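Uncharacterized protein (Bacteroides eggerthii DSM 20697, PDB 4ECO) is of unknown function but is built as a leucine-rich repeat solenoid, a scaffold that probably serves to bind other proteins. Local coordinates at residues I101-E106 with V202-K207; N194-S199 with N215-A220; T324-M329 with P347-E352; D408-E413 with N439-Q444; L495-L500 with L520-F525. All coordinates share one frame; numbering follows the deposited sequence.

Contact 1 (I101-E106 with V202-K207); sequences IGQLTE and VMRLTK
Arg204 reaches across to Gly102 with its CG anti to the backbone N (chi1 -159°), and the chain runs extended to NE. The guanidinium meets Gly102 O edge-on: Arg204 NH1 donates at 2.6 Å, and the oxygen lies in the guanidinium plane, although the donor stands well above the plane of the carbonyl. Gly102 adds no side chain, and the arginine methylenes pass close along its carbonyl, with Arg204 CD 3.3 Å from Gly102 O. Thr105 turns its methyl, not its hydroxyl, to the same group, CG2 lying obliquely 3.4 Å from Arg204 NH1. On the buried side Leu205 is the wedge. Leu205 CD2 points between Ile101 and Leu104 and lies 3.4 Å from Ile101 O, while Leu205 CD1 faces Ile101 CG1 at 4.3 Å. At the other end Glu106 and Lys207 run side by side in the same direction, the glutamate folded at chi2 and the lysine stretched out. Lys207 NZ meets the syn lone pair of Glu106 OE1 at 3.0 Å, a salt bridge, while Lys207 CG passes 3.6 Å from Thr105 O. The sequences IGQLTE and VMRLTK appear to fall at matching positions of two leucine-rich repeats, just ahead of strands 109-111 and 210-214, with Leu104 and Leu205 each at the centre of an inverse gamma turn. Arg204 NE also forms a salt bridge with Glu241, and this carboxylate, with the carbonyl dipole of Gly102, would be expected to stabilise the charge. Aliphatic leucine and isoleucine thus fill the buried middle, while long charged chains bind one turn to the next.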
# COMPACT_ATOMS: atom_id res chain seq x y z
N ILE A 101 -5.64 -33.38 -13.90
CA ILE A 101 -6.02 -31.97 -13.92
C ILE A 101 -6.32 -31.53 -15.38
O ILE A 101 -7.27 -30.77 -15.58
CB ILE A 101 -4.93 -31.08 -13.23
CG1 ILE A 101 -5.39 -29.63 -13.00
CG2 ILE A 101 -3.55 -31.14 -13.86
CD1 ILE A 101 -5.95 -29.38 -11.63
N GLY A 102 -5.58 -32.08 -16.35
CA GLY A 102 -5.70 -31.80 -17.78
C GLY A 102 -7.03 -32.15 -18.43
O GLY A 102 -7.32 -31.69 -19.53
N GLN A 103 -7.87 -32.93 -17.73
CA GLN A 103 -9.20 -33.32 -18.16
C GLN A 103 -10.18 -32.13 -18.10
O GLN A 103 -11.06 -32.00 -18.96
CB GLN A 103 -9.71 -34.50 -17.29
CG GLN A 103 -11.17 -34.93 -17.49
CD GLN A 103 -11.57 -35.14 -18.93
OE1 GLN A 103 -10.86 -35.74 -19.75
NE2 GLN A 103 -12.75 -34.64 -19.26
N LEU A 104 -10.01 -31.28 -17.07
CA LEU A 104 -10.86 -30.13 -16.77
C LEU A 104 -10.57 -29.00 -17.72
O LEU A 104 -10.12 -27.94 -17.30
CB LEU A 104 -10.61 -29.68 -15.31
CG LEU A 104 -10.66 -30.73 -14.20
CD1 LEU A 104 -10.51 -30.08 -12.86
CD2 LEU A 104 -11.94 -31.51 -14.24
N THR A 105 -10.84 -29.22 -19.02
CA THR A 105 -10.52 -28.26 -20.09
C THR A 105 -11.45 -27.02 -20.11
O THR A 105 -11.12 -26.03 -20.78
CB THR A 105 -10.55 -28.96 -21.43
OG1 THR A 105 -11.79 -29.67 -21.59
CG2 THR A 105 -9.36 -29.88 -21.62
N GLU A 106 -12.55 -27.04 -19.35
CA GLU A 106 -13.47 -25.91 -19.33
C GLU A 106 -13.11 -24.95 -18.22
O GLU A 106 -13.78 -23.92 -18.06
CB GLU A 106 -14.95 -26.36 -19.19
CG GLU A 106 -15.45 -27.18 -20.36
CD GLU A 106 -15.08 -26.66 -21.74
OE1 GLU A 106 -15.32 -25.47 -22.01
OE2 GLU A 106 -14.54 -27.45 -22.56
N VAL A 202 -1.41 -28.74 -16.88
CA VAL A 202 -2.05 -27.42 -16.81
C VAL A 202 -2.05 -26.75 -18.25
O VAL A 202 -3.01 -26.04 -18.59
CB VAL A 202 -1.35 -26.56 -15.72
CG1 VAL A 202 -1.87 -25.12 -15.70
CG2 VAL A 202 -1.54 -27.19 -14.35
N MSE A 203 -1.05 -27.09 -19.12
CA MSE A 203 -0.93 -26.64 -20.53
C MSE A 203 -2.12 -27.08 -21.40
O MSE A 203 -2.25 -26.62 -22.54
CB MSE A 203 0.33 -27.22 -21.18
CG MSE A 203 1.64 -26.84 -20.54
SE MSE A 203 3.05 -27.67 -21.61
CE MSE A 203 4.57 -27.46 -20.41
N ARG A 204 -2.92 -28.05 -20.91
CA ARG A 204 -4.09 -28.53 -21.63
C ARG A 204 -5.28 -27.60 -21.38
O ARG A 204 -6.16 -27.51 -22.25
CB ARG A 204 -4.42 -29.97 -21.23
CG ARG A 204 -5.27 -30.70 -22.27
CD ARG A 204 -5.21 -32.18 -22.04
NE ARG A 204 -5.98 -32.95 -23.01
CZ ARG A 204 -7.25 -33.32 -22.84
NH1 ARG A 204 -7.91 -32.98 -21.74
NH2 ARG A 204 -7.87 -34.03 -23.77
N LEU A 205 -5.29 -26.89 -20.24
CA LEU A 205 -6.38 -25.98 -19.84
C LEU A 205 -6.24 -24.66 -20.59
O LEU A 205 -5.91 -23.62 -20.00
CB LEU A 205 -6.39 -25.78 -18.31
CG LEU A 205 -6.12 -27.02 -17.44
CD1 LEU A 205 -5.94 -26.66 -16.00
CD2 LEU A 205 -7.19 -28.09 -17.62
N THR A 206 -6.50 -24.70 -21.90
CA THR A 206 -6.35 -23.55 -22.81
C THR A 206 -7.38 -22.45 -22.53
O THR A 206 -7.24 -21.36 -23.10
CB THR A 206 -6.42 -24.00 -24.29
OG1 THR A 206 -7.70 -24.58 -24.57
CG2 THR A 206 -5.31 -24.98 -24.67
N LYS A 207 -8.38 -22.69 -21.64
CA LYS A 207 -9.40 -21.68 -21.32
C LYS A 207 -9.10 -20.98 -19.98
O LYS A 207 -9.82 -20.04 -19.61
CB LYS A 207 -10.81 -22.32 -21.30
CG LYS A 207 -11.23 -22.91 -22.63
CD LYS A 207 -12.71 -23.14 -22.74
CE LYS A 207 -13.01 -23.79 -24.07
NZ LYS A 207 -14.46 -23.78 -24.39

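Contact 2 (N194-S199 with N215-A220); sequences NITFVS and NSPFVA
Phe218 carries its CG between the backbone N and the carbonyl carbon (chi1 43°), the crowded position, which lays the ring beside Ile195, pointing the same way. Ile195 in turn has CG2 anti to its own backbone N, and this methyl rather than the longer CG1 branch meets the ring, CG2 lying 4.0 Å from Phe218 CD2. Val198 comes in obliquely with one methyl, its CG2 3.7 Å from Phe218 CE2. From within its own segment the ring is covered on one face by Ser216 CB, 3.4 Å above the ring plane and over its centre. Segment 215-220 leaves strand 210-214 of the main leucine-rich repeat strands. Ser216 and Phe218 there appear to take the places of the consensus asparagine and the inward leucine that follows it, a large apolar ring serving as core filler. Strand 194-198 belongs to a separate small parallel sheet with strand 96-97, so the contact joins the two sheets. Towards the surface, Pro217 lies over the backbone, its CD 3.2 Å from Ile195 O, and its CG edges against Asn194 OD1 at 3.6 Å. A water spans the gap, donating to Thr196 O at 2.6 Å and accepting from Val219 N at 3.1 Å, which satisfies two backbone groups that do not pair directly. Ser216 OG bonds to Asn193, next to Ser192, which with Glu117 binds the sodium ion; the ion is about 8 Å from the Ile195 side chain.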
# COMPACT_ATOMS: atom_id res chain seq x y z
N ASN A 194 0.70 -28.67 1.69
CA ASN A 194 1.89 -29.44 1.43
C ASN A 194 1.88 -29.96 -0.03
O ASN A 194 2.13 -31.14 -0.28
CB ASN A 194 2.04 -30.56 2.44
CG ASN A 194 3.46 -31.01 2.56
OD1 ASN A 194 4.30 -30.36 3.22
ND2 ASN A 194 3.78 -32.11 1.89
N ILE A 195 1.57 -29.05 -1.00
CA ILE A 195 1.61 -29.38 -2.42
C ILE A 195 3.10 -29.42 -2.81
O ILE A 195 3.77 -28.40 -2.72
CB ILE A 195 0.77 -28.40 -3.31
CG1 ILE A 195 -0.68 -28.15 -2.83
CG2 ILE A 195 0.84 -28.75 -4.79
CD1 ILE A 195 -1.53 -29.30 -2.75
N THR A 196 3.62 -30.59 -3.20
CA THR A 196 5.04 -30.76 -3.50
C THR A 196 5.31 -30.85 -5.00
O THR A 196 6.47 -30.80 -5.41
CB THR A 196 5.56 -32.03 -2.80
OG1 THR A 196 4.75 -33.15 -3.17
CG2 THR A 196 5.57 -31.88 -1.28
N PHE A 197 4.27 -30.94 -5.82
CA PHE A 197 4.39 -31.09 -7.26
C PHE A 197 3.12 -30.60 -7.95
O PHE A 197 2.01 -30.77 -7.42
CB PHE A 197 4.65 -32.59 -7.58
CG PHE A 197 5.13 -32.89 -8.97
CD1 PHE A 197 4.23 -33.05 -10.02
CD2 PHE A 197 6.48 -33.04 -9.24
CE1 PHE A 197 4.68 -33.27 -11.32
CE2 PHE A 197 6.93 -33.28 -10.54
CZ PHE A 197 6.02 -33.41 -11.57
N VAL A 198 3.27 -30.00 -9.14
CA VAL A 198 2.17 -29.55 -9.99
C VAL A 198 2.47 -30.08 -11.38
O VAL A 198 3.54 -29.79 -11.93
CB VAL A 198 1.83 -28.03 -10.00
CG1 VAL A 198 0.51 -27.78 -10.71
CG2 VAL A 198 1.76 -27.47 -8.59
N SER A 199 1.54 -30.87 -11.92
CA SER A 199 1.61 -31.51 -13.22
C SER A 199 1.72 -30.51 -14.40
O SER A 199 1.11 -29.44 -14.41
CB SER A 199 0.38 -32.40 -13.42
OG SER A 199 0.27 -32.93 -14.73
N ASN A 215 1.92 -20.48 -0.54
CA ASN A 215 2.23 -21.05 0.78
C ASN A 215 2.50 -22.57 0.67
O ASN A 215 2.16 -23.33 1.57
CB ASN A 215 1.11 -20.71 1.76
CG ASN A 215 0.61 -19.30 1.61
OD1 ASN A 215 1.30 -18.33 1.92
ND2 ASN A 215 -0.56 -19.13 1.02
N SER A 216 3.16 -22.97 -0.44
CA SER A 216 3.48 -24.35 -0.81
C SER A 216 4.95 -24.65 -0.65
O SER A 216 5.78 -23.77 -0.89
CB SER A 216 3.08 -24.62 -2.26
OG SER A 216 1.68 -24.85 -2.41
N PRO A 217 5.31 -25.90 -0.30
CA PRO A 217 6.73 -26.22 -0.10
C PRO A 217 7.44 -26.71 -1.35
O PRO A 217 8.61 -27.13 -1.25
CB PRO A 217 6.68 -27.34 0.94
CG PRO A 217 5.37 -28.01 0.72
CD PRO A 217 4.44 -27.04 0.06
N PHE A 218 6.77 -26.68 -2.53
CA PHE A 218 7.39 -27.20 -3.75
C PHE A 218 8.58 -26.35 -4.21
O PHE A 218 8.73 -25.20 -3.80
CB PHE A 218 6.37 -27.36 -4.90
CG PHE A 218 5.37 -26.24 -5.13
CD1 PHE A 218 5.77 -24.90 -5.10
CD2 PHE A 218 4.06 -26.53 -5.49
CE1 PHE A 218 4.86 -23.88 -5.37
CE2 PHE A 218 3.15 -25.49 -5.75
CZ PHE A 218 3.56 -24.17 -5.70
N VAL A 219 9.43 -26.96 -5.04
CA VAL A 219 10.61 -26.35 -5.66
C VAL A 219 10.21 -25.92 -7.08
O VAL A 219 9.30 -26.50 -7.66
CB VAL A 219 11.86 -27.28 -5.63
CG1 VAL A 219 12.37 -27.45 -4.20
CG2 VAL A 219 11.58 -28.64 -6.26
N ALA A 220 10.89 -24.89 -7.62
CA ALA A 220 10.61 -24.27 -8.92
C ALA A 220 10.47 -25.28 -10.08
O ALA A 220 9.54 -25.15 -10.87
CB ALA A 220 11.69 -23.28 -9.25
O HOH W 1 8.88 -30.02 -5.08

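Contact 3 (T324-M329 with P347-E352); sequences TSLQKM and PAFGSE
Leu326, in the short helix that begins at 323, reaches onto the ring of Phe349, and nearly every atom of the side chain finds a neighbour there. Leu326 CB starts 3.6 Å from Phe349 CD1, beyond the rim of the ring. CG, anti to the carbonyl carbon (chi1 -67°) and 4.0 Å from Phe349 CE1, stands above the level of the ring but still outside its rim, and carries CD1 inward over the face. CD1 sits over the centre of that face, 3.9 Å from the centroid of Phe349 and only 9° off the ring normal, a CH-pi contact. It also touches Pro347 CB at 4.1 Å. CD2 lies 3.6 Å from Phe349 CE1. Leucine suits the spot because its branch puts one methyl over the face while the other fits beside the rim at CE1. Next along, Gln327 lays its aliphatic CG 3.6 Å from Phe349 O and turns its amide outward, as befits an exposed residue. The ring is further enclosed by Phe372, edge-to-face, and by Trp295 of helix 288-300. Here the short helix after strand 309-311 packs against the loop leading into strand 354-359, consistent with the convex side of a leucine-rich repeat solenoid, where helices and loops link the parallel strands.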
# COMPACT_ATOMS: atom_id res chain seq x y z
N THR A 324 17.19 -1.07 -20.46
CA THR A 324 16.81 -1.55 -21.81
C THR A 324 15.76 -2.70 -21.75
O THR A 324 14.99 -2.88 -22.70
CB THR A 324 18.05 -1.99 -22.61
OG1 THR A 324 18.57 -3.20 -22.08
CG2 THR A 324 19.15 -0.94 -22.65
N SER A 325 15.75 -3.47 -20.65
CA SER A 325 14.80 -4.56 -20.46
C SER A 325 13.52 -4.00 -19.88
O SER A 325 12.44 -4.37 -20.34
CB SER A 325 15.39 -5.64 -19.56
OG SER A 325 16.43 -6.36 -20.21
N LEU A 326 13.63 -3.07 -18.91
CA LEU A 326 12.50 -2.38 -18.27
C LEU A 326 11.66 -1.60 -19.30
O LEU A 326 10.44 -1.66 -19.24
CB LEU A 326 12.98 -1.43 -17.15
CG LEU A 326 13.62 -2.04 -15.89
CD1 LEU A 326 13.81 -0.99 -14.82
CD2 LEU A 326 12.77 -3.13 -15.31
N GLN A 327 12.32 -0.91 -20.25
CA GLN A 327 11.71 -0.11 -21.32
C GLN A 327 10.70 -0.90 -22.16
O GLN A 327 9.78 -0.29 -22.73
CB GLN A 327 12.80 0.43 -22.27
CG GLN A 327 13.72 1.54 -21.76
CD GLN A 327 14.94 1.72 -22.65
OE1 GLN A 327 15.17 0.99 -23.64
NE2 GLN A 327 15.79 2.69 -22.31
N LYS A 328 10.91 -2.23 -22.28
CA LYS A 328 10.08 -3.15 -23.06
C LYS A 328 8.69 -3.34 -22.46
O LYS A 328 7.73 -3.59 -23.19
CB LYS A 328 10.75 -4.53 -23.20
CG LYS A 328 12.16 -4.52 -23.75
CD LYS A 328 12.73 -5.93 -23.84
CE LYS A 328 14.08 -5.95 -24.51
NZ LYS A 328 14.62 -7.32 -24.63
N MSE A 329 8.57 -3.23 -21.13
CA MSE A 329 7.31 -3.43 -20.39
C MSE A 329 6.36 -2.21 -20.51
O MSE A 329 5.91 -1.64 -19.51
CB MSE A 329 7.62 -3.72 -18.91
CG MSE A 329 8.67 -4.79 -18.69
SE MSE A 329 8.60 -5.34 -16.85
CE MSE A 329 7.27 -6.68 -17.05
N PRO A 347 17.48 1.58 -11.61
CA PRO A 347 17.37 1.65 -13.08
C PRO A 347 16.00 2.27 -13.46
O PRO A 347 15.05 2.16 -12.68
CB PRO A 347 17.51 0.19 -13.52
CG PRO A 347 18.09 -0.54 -12.32
CD PRO A 347 17.52 0.18 -11.15
N ALA A 348 15.91 2.99 -14.61
CA ALA A 348 14.67 3.67 -15.02
C ALA A 348 13.87 2.93 -16.10
O ALA A 348 14.46 2.28 -16.96
CB ALA A 348 15.00 5.07 -15.53
N PHE A 349 12.53 3.05 -16.07
CA PHE A 349 11.62 2.47 -17.08
C PHE A 349 11.46 3.41 -18.29
O PHE A 349 11.32 2.96 -19.44
CB PHE A 349 10.23 2.20 -16.48
CG PHE A 349 10.16 1.15 -15.40
CD1 PHE A 349 9.93 -0.19 -15.72
CD2 PHE A 349 10.29 1.49 -14.06
CE1 PHE A 349 9.87 -1.16 -14.72
CE2 PHE A 349 10.25 0.52 -13.06
CZ PHE A 349 10.04 -0.80 -13.40
N GLY A 350 11.41 4.72 -17.99
CA GLY A 350 11.17 5.79 -18.94
C GLY A 350 9.82 6.43 -18.72
O GLY A 350 8.93 5.80 -18.14
N SER A 351 9.66 7.69 -19.17
CA SER A 351 8.41 8.49 -19.07
C SER A 351 7.23 7.81 -19.78
O SER A 351 6.09 7.99 -19.37
CB SER A 351 8.61 9.87 -19.68
OG SER A 351 9.92 10.39 -19.56
N GLU A 352 7.53 7.08 -20.87
CA GLU A 352 6.59 6.34 -21.73
C GLU A 352 5.75 5.31 -20.95
O GLU A 352 4.59 5.08 -21.31
CB GLU A 352 7.32 5.62 -22.87
CG GLU A 352 8.10 6.55 -23.78
CD GLU A 352 9.26 7.30 -23.15
OE1 GLU A 352 9.89 6.77 -22.20
OE2 GLU A 352 9.53 8.44 -23.59

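Contact 4 (D408-E413 with N439-Q444); sequences DFSYNE and NLSNNQ
Tyr411 lays its ring over the side chain of Asn442, and the two point the same way with ring and amide planes 15° apart. Asn442 CB sits over the ring centre, 3.7 Å from the centroid of Tyr411, a CH-pi contact, and the amide spreads outward beneath the phenol, its ND2 3.4 Å from Tyr411 CZ. Both residues have left-handed backbone angles, a conformation readily adopted by Asn442 and less usual for Tyr411, where the ring stacking accompanies it. His386 stacks on the tyrosine too, extending the pile by one repeat. The next residues, Asn412 and Asn443, hold the consensus asparagine position of the leucine-rich repeat, in the turn that leaves each parallel strand. Asn443 ND2 donates to Phe409 O at 3.1 Å, while Asn412 ND2 reaches that oxygen from the opposite face of its plane at 2.9 Å. Asn443 OD1 accepts from Ile414 N, so one planar amide satisfies buried backbone groups of the neighbouring repeat. At the strand ends Asp408 and Asn439 lie side by side, each closing an Asx turn: Asp408 OD1 receives Ser410 N at 3.0 Å, and Asn439 OD1 receives Ser441 N at 3.1 Å. On the inward side Leu440 CD2 packs 3.8 Å from Phe409 CB.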
# COMPACT_ATOMS: atom_id res chain seq x y z
N ASP A 408 4.29 10.00 -0.31
CA ASP A 408 5.00 9.73 0.93
C ASP A 408 6.48 9.66 0.69
O ASP A 408 6.95 8.75 -0.02
CB ASP A 408 4.48 8.44 1.57
CG ASP A 408 4.77 8.28 3.06
OD1 ASP A 408 5.72 8.93 3.56
OD2 ASP A 408 4.08 7.47 3.71
N PHE A 409 7.22 10.63 1.25
CA PHE A 409 8.69 10.68 1.22
C PHE A 409 9.26 10.56 2.65
O PHE A 409 10.46 10.80 2.85
CB PHE A 409 9.21 11.95 0.55
CG PHE A 409 8.93 12.08 -0.92
CD1 PHE A 409 9.68 11.36 -1.85
CD2 PHE A 409 7.99 12.98 -1.39
CE1 PHE A 409 9.44 11.50 -3.22
CE2 PHE A 409 7.74 13.12 -2.76
CZ PHE A 409 8.46 12.37 -3.67
N SER A 410 8.41 10.17 3.64
CA SER A 410 8.82 10.06 5.05
C SER A 410 9.91 8.98 5.25
O SER A 410 10.01 8.02 4.48
CB SER A 410 7.63 9.82 5.98
OG SER A 410 7.10 8.51 5.94
N TYR A 411 10.74 9.17 6.29
CA TYR A 411 11.81 8.28 6.67
C TYR A 411 12.79 8.11 5.55
O TYR A 411 12.95 7.02 5.00
CB TYR A 411 11.28 6.94 7.12
CG TYR A 411 10.75 6.93 8.52
CD1 TYR A 411 11.61 6.72 9.60
CD2 TYR A 411 9.39 7.05 8.78
CE1 TYR A 411 11.12 6.66 10.91
CE2 TYR A 411 8.88 6.96 10.08
CZ TYR A 411 9.76 6.77 11.14
OH TYR A 411 9.29 6.65 12.42
N ASN A 412 13.43 9.21 5.19
CA ASN A 412 14.47 9.27 4.17
C ASN A 412 15.59 10.13 4.74
O ASN A 412 15.66 10.33 5.96
CB ASN A 412 13.92 9.78 2.83
CG ASN A 412 13.38 8.69 1.93
OD1 ASN A 412 14.11 7.79 1.50
ND2 ASN A 412 12.09 8.73 1.63
N GLU A 413 16.50 10.60 3.87
CA GLU A 413 17.64 11.42 4.25
C GLU A 413 17.64 12.71 3.44
O GLU A 413 18.70 13.22 3.07
CB GLU A 413 18.93 10.62 4.07
CG GLU A 413 19.19 9.73 5.26
CD GLU A 413 19.89 8.42 4.98
OE1 GLU A 413 21.01 8.44 4.41
OE2 GLU A 413 19.33 7.37 5.39
N ASN A 439 4.20 14.18 2.37
CA ASN A 439 4.67 13.70 3.66
C ASN A 439 6.17 13.68 3.61
O ASN A 439 6.76 12.79 2.98
CB ASN A 439 4.08 12.33 4.00
CG ASN A 439 4.41 11.86 5.40
OD1 ASN A 439 5.31 12.36 6.09
ND2 ASN A 439 3.67 10.86 5.86
N LEU A 440 6.79 14.67 4.22
CA LEU A 440 8.25 14.80 4.30
C LEU A 440 8.73 14.62 5.76
O LEU A 440 9.84 15.04 6.09
CB LEU A 440 8.69 16.16 3.74
CG LEU A 440 8.66 16.29 2.23
CD1 LEU A 440 8.72 17.74 1.83
CD2 LEU A 440 9.79 15.51 1.60
N SER A 441 7.89 13.98 6.62
CA SER A 441 8.25 13.74 8.03
C SER A 441 9.44 12.76 8.15
O SER A 441 9.71 12.02 7.21
CB SER A 441 7.04 13.24 8.84
OG SER A 441 6.48 12.04 8.33
N ASN A 442 10.15 12.79 9.27
CA ASN A 442 11.34 11.97 9.56
C ASN A 442 12.37 12.02 8.41
O ASN A 442 12.65 11.01 7.75
CB ASN A 442 10.98 10.52 9.89
CG ASN A 442 10.60 10.35 11.32
OD1 ASN A 442 11.45 10.44 12.21
ND2 ASN A 442 9.29 10.13 11.57
N ASN A 443 12.96 13.19 8.21
CA ASN A 443 14.02 13.42 7.22
C ASN A 443 15.11 14.29 7.88
O ASN A 443 15.18 14.35 9.11
CB ASN A 443 13.44 14.07 5.94
CG ASN A 443 13.04 13.07 4.90
OD1 ASN A 443 13.87 12.51 4.21
ND2 ASN A 443 11.75 12.86 4.72
N GLN A 444 15.94 14.97 7.08
CA GLN A 444 16.99 15.81 7.62
C GLN A 444 16.92 17.21 7.01
O GLN A 444 17.96 17.85 6.79
CB GLN A 444 18.34 15.15 7.38
CG GLN A 444 18.60 13.98 8.31
CD GLN A 444 19.93 13.36 8.02
OE1 GLN A 444 20.02 12.19 7.65
NE2 GLN A 444 20.99 14.14 8.13

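Contact 5 (L495-L500 with L520-F525); sequences LRFNKL and LSYNSF
Leu495 O is gripped by two asparagine amides, Asn523 from the following repeat and Asn498 from its own, which approach from opposite faces of the carbonyl plane. Asn523 ND2 lies 2.9 Å away in a nearly straight bond (169°), and Leu495 O sits in the plane of that amide. Asn498 ND2 comes from further above the carbonyl, at 3.2 Å from Leu495 O. Asn523 spends its other hydrogen on Leu520 O and uses its OD1 to accept from Leu500 N at 2.9 Å, so a buried amide has both ends engaged with backbone. Asparagine is short enough to stay within the turn, yet has both a donor and an acceptor. These residues occupy the consensus asparagine position of the leucine-rich repeat motif; Asn498 bonds back to Leu464 and Leu469, and Gln546 takes the equivalent place in the repeat after. On the outer side Phe497 and Tyr522 form an offset stack, centroids 4.4 Å apart and planes at 12°. In both residues CG is anti to the carbonyl carbon, which sends the rings out of the turn alike; Tyr522 CB lies over the Phe497 face, offset toward its rim. Inside the solenoid Leu495 CD1 meets Leu520 CD2 at 3.7 Å. Ser524 N donates to Leu500 O at 2.8 Å, and the same oxygen sits over one face of the Phe525 ring, whose CE2 packs 3.7 Å from Leu500 CB.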
# COMPACT_ATOMS: atom_id res chain seq x y z
N LEU A 495 4.61 20.70 11.72
CA LEU A 495 6.00 21.07 11.95
C LEU A 495 6.51 20.55 13.30
O LEU A 495 7.54 21.02 13.79
CB LEU A 495 6.17 22.60 11.87
CG LEU A 495 6.09 23.20 10.47
CD1 LEU A 495 5.70 24.64 10.52
CD2 LEU A 495 7.38 22.96 9.68
N ARG A 496 5.82 19.53 13.87
CA ARG A 496 6.24 18.93 15.13
C ARG A 496 7.66 18.39 15.04
O ARG A 496 8.14 18.03 13.95
CB ARG A 496 5.32 17.77 15.54
CG ARG A 496 3.89 18.10 15.97
CD ARG A 496 3.09 16.82 16.05
NE ARG A 496 3.11 16.14 14.74
CZ ARG A 496 2.99 14.83 14.55
NH1 ARG A 496 2.80 14.02 15.58
NH2 ARG A 496 3.03 14.33 13.33
N PHE A 497 8.33 18.30 16.19
CA PHE A 497 9.66 17.72 16.32
C PHE A 497 10.64 18.33 15.38
O PHE A 497 11.18 17.66 14.49
CB PHE A 497 9.64 16.19 16.12
CG PHE A 497 8.76 15.52 17.13
CD1 PHE A 497 9.22 15.28 18.42
CD2 PHE A 497 7.45 15.18 16.82
CE1 PHE A 497 8.40 14.70 19.37
CE2 PHE A 497 6.62 14.59 17.77
CZ PHE A 497 7.09 14.36 19.04
N ASN A 498 10.88 19.61 15.59
CA ASN A 498 11.90 20.39 14.90
C ASN A 498 12.59 21.21 15.99
O ASN A 498 12.45 20.89 17.18
CB ASN A 498 11.30 21.24 13.76
CG ASN A 498 11.22 20.51 12.46
OD1 ASN A 498 12.16 20.47 11.70
ND2 ASN A 498 10.08 19.93 12.16
N LYS A 499 13.35 22.23 15.61
CA LYS A 499 14.04 23.04 16.59
C LYS A 499 13.72 24.50 16.28
O LYS A 499 14.59 25.36 16.40
CB LYS A 499 15.55 22.71 16.56
CG LYS A 499 15.88 21.36 17.20
CD LYS A 499 17.28 20.92 16.88
CE LYS A 499 17.66 19.64 17.59
NZ LYS A 499 19.04 19.20 17.24
N LEU A 500 12.45 24.76 15.88
CA LEU A 500 11.95 26.06 15.46
C LEU A 500 11.87 27.07 16.59
O LEU A 500 11.29 26.78 17.63
CB LEU A 500 10.56 25.94 14.81
CG LEU A 500 10.47 25.25 13.44
CD1 LEU A 500 9.04 24.91 13.10
CD2 LEU A 500 11.02 26.14 12.34
N LEU A 520 2.90 23.00 15.91
CA LEU A 520 4.27 23.40 16.21
C LEU A 520 4.75 22.73 17.52
O LEU A 520 5.73 23.18 18.12
CB LEU A 520 4.36 24.94 16.34
CG LEU A 520 3.84 25.78 15.16
CD1 LEU A 520 3.65 27.19 15.56
CD2 LEU A 520 4.76 25.67 13.95
N SER A 521 4.06 21.66 17.95
CA SER A 521 4.41 20.97 19.17
C SER A 521 5.80 20.36 19.04
O SER A 521 6.16 19.87 17.95
CB SER A 521 3.39 19.90 19.52
OG SER A 521 2.16 20.48 19.91
N TYR A 522 6.58 20.43 20.15
CA TYR A 522 7.95 19.90 20.24
C TYR A 522 8.88 20.71 19.36
O TYR A 522 9.44 20.22 18.38
CB TYR A 522 8.01 18.41 19.88
CG TYR A 522 7.23 17.57 20.86
CD1 TYR A 522 7.81 17.13 22.03
CD2 TYR A 522 5.90 17.24 20.61
CE1 TYR A 522 7.11 16.33 22.93
CE2 TYR A 522 5.18 16.46 21.52
CZ TYR A 522 5.78 16.03 22.69
OH TYR A 522 5.14 15.25 23.63
N ASN A 523 9.05 21.97 19.75
CA ASN A 523 9.90 22.91 19.07
C ASN A 523 10.60 23.80 20.12
O ASN A 523 10.67 23.41 21.28
CB ASN A 523 9.11 23.71 18.03
CG ASN A 523 9.12 23.02 16.68
OD1 ASN A 523 10.15 22.97 16.01
ND2 ASN A 523 7.99 22.47 16.27
N SER A 524 11.18 24.93 19.72
CA SER A 524 11.99 25.70 20.65
C SER A 524 11.56 27.16 20.77
O SER A 524 12.38 27.99 21.14
CB SER A 524 13.45 25.63 20.22
OG SER A 524 13.83 24.27 20.11
N PHE A 525 10.29 27.46 20.54
CA PHE A 525 9.77 28.81 20.67
C PHE A 525 9.83 29.29 22.10
O PHE A 525 9.38 28.58 23.00
CB PHE A 525 8.30 28.90 20.18
CG PHE A 525 8.15 28.74 18.69
CD1 PHE A 525 8.37 29.82 17.83
CD2 PHE A 525 7.84 27.50 18.14
CE1 PHE A 525 8.27 29.66 16.44
CE2 PHE A 525 7.75 27.34 16.75
CZ PHE A 525 7.95 28.42 15.91

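How the contacts relate
From the N terminus, contact 1 is the first to open, and it closes a long loop that holds the helices 135-142, 144-149 and 160-168. Contact 2 crosses it: residues 194-199 fall inside that loop and 215-220 beyond it, and the two touch where Ile101 CG2 packs 4.2 Å from Ser199 CB. Contacts 3, 4 and 5 follow in series, each closing a short loop. Contact 3 joins the region of helix 323-326 to the loop before strand 354-359, contact 4 the turns after strands 404-408 and 435-439, and contact 5 those after 492-494 and 517-519. Contacts 4 and 5 repeat one asparagine-turn pattern with centres 16 Å apart; contacts 1 and 5 lie 64 Å apart.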